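Local coordinates for protein similar to sp|P32453 Saccharomyces cerevisiae YNL315c ATP11 (Candida glabrata CBS 138, PDB 2P4F) that probably acts as a mitochondrial chaperone of the ATP11 family that binds unfolded protein, at residues S115-E118 with V119-W123; A125-S128 with N129-D132. All coordinates share one frame; numbering follows the deposited sequence.

Helix 116-126 carries both contacts, one at its start and one at its finish. Contact 1 (115-118 with 119-123) comes first along the chain and covers the capped N-terminal turns; contact 2 (125-128 with 129-132) follows after a single residue, R124, and takes in the last helical residues and the loop that runs on into strand 133-139. Their centres lie 15 Å apart, on the same side of the chain's centre. W123 of contact 1 and W127 of contact 2 meet edge to face, and both reach strand 229-236. Together the contacts define how this surface helix starts, ends and hands the chain over to an outermost strand of the six-stranded antiparallel sheet.

Contact 1 of 2, residues S115-E118 with V119-W123; sequences SKQE and VEFLW
The side chain of Q117 lies over one face of the F121 ring, one helical turn further along. Its CG makes a CH-pi contact 3.6 Å from the ring centroid and 25° off the ring normal, displaced toward the rim. Beyond CG the chain runs out extended, bringing Q117 CD to 3.3 Å from F121 CZ, and the amide plane is turned just 18° from that of the ring. CG of Q117 stands anti to the backbone N (chi1 175°), whereas the F121 ring carbon CG stands anti to its carbonyl carbon instead, which lets the two meet on the exposed flank of the helix.

At the helix start, S115 (the N-cap) and E118 in the first turn form a capping box. S115 OG accepts from E118 N at 3.0 Å, and S115 N donates in turn to E118 OE1 at 2.9 Å in a nearly straight bond, on the anti side and tilted out of the carboxylate plane. The reciprocal pair occupies two amide N-H groups that bracket the helix start, and the carboxylate's charge probably suits the positive end of the helix dipole. Regular i to i+4 bonds take over from V119 N to S115 O.

E120 points its acid to R124, a salt bridge through OE2, while a water donates to E120 OE1 and, weakly, to K116 O. On the buried side, V119 packs on L223 and L231, with its CG2 3.3 Å from S115 O, and W123 NE1 donates to M232 O of strand 229-236.

Contact 2 of 2, residues A125-S128 with N129-D132; sequences AKWS and NRDD
W127 presents the edge of its indole to the side chain of R130, the two lying side by side and pointing the same way. R130 NE sits in the ring plane, 3.8 Å from W127 CE3, and NH2 comes equally near CZ3; the guanidinium is turned 48° from the indole, so this is an edge contact, not a stack. The arginine chain is bent at chi2, but it is poorly ordered and its exact position is uncertain. R130 NH1 forms a salt bridge with D132 OD2 at 2.9 Å, though its hydrogen-bond geometry is weak and the details are doubtful. K126 CG lies over the rim of one indole face, while W123 and Y105 meet W127 edge to face.

S128 OG, folded between its own backbone N and carbonyl carbon (chi1 64°), turns back to donate to A125 O at 2.7 Å. S128 N reaches A125 O from the same face at 3.1 Å, giving this carbonyl at the helix end two donors. R130 N then bonds weakly to W127 O at 3.4 Å, closing a type I beta turn from W127 to R130 that leads the chain off helix 116-126 toward strand 133-139, an edge strand of the antiparallel sheet.

Contact 1 of 2, residues S115-E118 with V119-W123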
# COMPACT_ATOMS: atom_id res chain seq x y z
N SER A 115 17.14 6.55 17.88
CA SER A 115 17.42 5.26 17.28
C SER A 115 16.24 4.81 16.43
O SER A 115 15.13 5.36 16.50
CB SER A 115 17.67 4.25 18.38
OG SER A 115 16.43 4.00 19.06
N LYS A 116 16.50 3.76 15.63
CA LYS A 116 15.40 3.18 14.83
C LYS A 116 14.22 2.79 15.72
O LYS A 116 13.03 3.00 15.39
CB LYS A 116 15.94 1.97 14.06
CG LYS A 116 17.00 2.27 13.01
CD LYS A 116 17.23 0.96 12.25
CE LYS A 116 18.32 0.95 11.21
NZ LYS A 116 18.03 -0.26 10.33
N GLN A 117 14.50 2.17 16.86
CA GLN A 117 13.42 1.71 17.76
C GLN A 117 12.67 2.89 18.36
O GLN A 117 11.46 2.85 18.45
CB GLN A 117 13.99 0.82 18.88
CG GLN A 117 12.92 0.44 19.88
CD GLN A 117 13.25 -0.73 20.78
OE1 GLN A 117 12.96 -1.89 20.47
NE2 GLN A 117 13.85 -0.38 21.92
N GLU A 118 13.44 3.92 18.74
CA GLU A 118 12.77 5.12 19.31
C GLU A 118 11.87 5.76 18.27
O GLU A 118 10.76 6.15 18.62
CB GLU A 118 13.85 6.10 19.76
CG GLU A 118 14.49 5.52 21.06
CD GLU A 118 15.76 6.25 21.45
OE1 GLU A 118 16.48 6.89 20.65
OE2 GLU A 118 16.09 6.17 22.67
N VAL A 119 12.32 5.87 17.01
CA VAL A 119 11.42 6.41 15.98
C VAL A 119 10.18 5.55 15.82
O VAL A 119 9.05 6.08 15.71
CB VAL A 119 12.14 6.49 14.62
CG1 VAL A 119 11.15 6.92 13.50
CG2 VAL A 119 13.31 7.51 14.73
N GLU A 120 10.37 4.21 15.80
CA GLU A 120 9.23 3.30 15.69
C GLU A 120 8.27 3.49 16.86
O GLU A 120 7.05 3.53 16.65
CB GLU A 120 9.67 1.85 15.59
CG GLU A 120 8.46 0.91 15.53
CD GLU A 120 8.81 -0.52 15.15
OE1 GLU A 120 9.99 -0.81 14.80
OE2 GLU A 120 7.92 -1.42 15.20
N PHE A 121 8.79 3.66 18.09
CA PHE A 121 7.87 3.88 19.24
C PHE A 121 7.05 5.14 19.05
O PHE A 121 5.85 5.19 19.29
CB PHE A 121 8.71 4.03 20.50
CG PHE A 121 9.30 2.71 21.01
CD1 PHE A 121 8.95 1.46 20.52
CD2 PHE A 121 10.24 2.78 22.01
CE1 PHE A 121 9.54 0.32 21.04
CE2 PHE A 121 10.79 1.65 22.58
CZ PHE A 121 10.43 0.39 22.09
N LEU A 122 7.75 6.19 18.60
CA LEU A 122 7.02 7.47 18.45
C LEU A 122 5.95 7.39 17.37
O LEU A 122 4.89 7.97 17.49
CB LEU A 122 7.97 8.61 18.10
CG LEU A 122 8.92 9.04 19.22
CD1 LEU A 122 9.86 10.08 18.64
CD2 LEU A 122 8.09 9.60 20.39
N TRP A 123 6.31 6.70 16.30
CA TRP A 123 5.34 6.60 15.17
C TRP A 123 4.12 5.80 15.60
O TRP A 123 2.97 6.19 15.33
CB TRP A 123 6.03 5.91 14.03
CG TRP A 123 5.28 5.74 12.76
CD1 TRP A 123 4.88 4.59 12.12
CD2 TRP A 123 4.85 6.84 11.92
NE1 TRP A 123 4.22 4.94 10.94
CE2 TRP A 123 4.19 6.30 10.80
CE3 TRP A 123 4.97 8.22 12.02
CZ2 TRP A 123 3.65 7.06 9.76
CZ3 TRP A 123 4.42 9.01 11.00
CH2 TRP A 123 3.77 8.43 9.89
O HOH W 1 12.31 0.11 14.30

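Contact 2 of 2, residues A125-S128 with N129-D132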
# COMPACT_ATOMS: atom_id res chain seq x y z
N ALA A 125 3.08 5.48 18.68
CA ALA A 125 2.33 6.28 19.67
C ALA A 125 1.49 7.31 18.94
O ALA A 125 0.34 7.60 19.38
CB ALA A 125 3.26 6.99 20.66
N LYS A 126 2.02 7.87 17.86
CA LYS A 126 1.32 8.97 17.15
C LYS A 126 -0.06 8.54 16.70
O LYS A 126 -1.05 9.27 16.72
CB LYS A 126 2.17 9.41 15.96
CG LYS A 126 1.54 10.35 14.94
CD LYS A 126 1.28 11.73 15.55
CE LYS A 126 0.98 12.73 14.45
NZ LYS A 126 0.82 14.13 14.99
N TRP A 127 -0.16 7.28 16.28
CA TRP A 127 -1.37 6.77 15.64
C TRP A 127 -2.20 5.91 16.59
O TRP A 127 -3.24 5.34 16.21
CB TRP A 127 -1.02 5.98 14.36
CG TRP A 127 -0.32 6.87 13.36
CD1 TRP A 127 1.00 6.83 13.02
CD2 TRP A 127 -0.92 7.93 12.60
NE1 TRP A 127 1.27 7.81 12.08
CE2 TRP A 127 0.10 8.48 11.81
CE3 TRP A 127 -2.24 8.42 12.54
CZ2 TRP A 127 -0.13 9.54 10.94
CZ3 TRP A 127 -2.47 9.48 11.67
CH2 TRP A 127 -1.43 10.01 10.89
N SER A 128 -1.73 5.84 17.83
CA SER A 128 -2.33 4.93 18.79
C SER A 128 -3.73 5.31 19.19
O SER A 128 -4.46 4.48 19.74
CB SER A 128 -1.48 4.85 20.08
OG SER A 128 -1.44 6.09 20.75
N ASN A 129 -4.21 6.54 19.00
CA ASN A 129 -5.52 6.74 19.64
C ASN A 129 -6.64 6.40 18.67
O ASN A 129 -7.76 6.84 18.90
CB ASN A 129 -5.60 8.17 20.15
CG ASN A 129 -5.02 9.20 19.19
OD1 ASN A 129 -4.33 8.91 18.21
ND2 ASN A 129 -5.33 10.46 19.51
N ARG A 130 -6.31 5.66 17.62
CA ARG A 130 -7.29 5.41 16.56
C ARG A 130 -7.77 3.97 16.38
O ARG A 130 -7.07 2.99 16.67
CB ARG A 130 -6.66 5.80 15.22
CG ARG A 130 -6.15 7.23 15.10
CD ARG A 130 -6.57 7.61 13.68
NE ARG A 130 -6.00 8.85 13.18
CZ ARG A 130 -6.59 9.44 12.14
NH1 ARG A 130 -7.66 8.90 11.60
NH2 ARG A 130 -6.08 10.56 11.67
N ASP A 131 -8.99 3.84 15.83
CA ASP A 131 -9.40 2.49 15.43
C ASP A 131 -9.63 2.42 13.93
O ASP A 131 -10.23 1.50 13.40
CB ASP A 131 -10.63 1.99 16.19
CG ASP A 131 -11.86 2.84 15.91
OD1 ASP A 131 -11.72 3.82 15.14
OD2 ASP A 131 -12.93 2.52 16.47
N ASP A 132 -9.15 3.42 13.19
CA ASP A 132 -9.28 3.33 11.75
C ASP A 132 -7.92 3.23 11.08
O ASP A 132 -7.88 3.38 9.87
CB ASP A 132 -10.06 4.56 11.28
CG ASP A 132 -9.30 5.83 11.58
OD1 ASP A 132 -8.34 5.85 12.38
OD2 ASP A 132 -9.66 6.87 10.99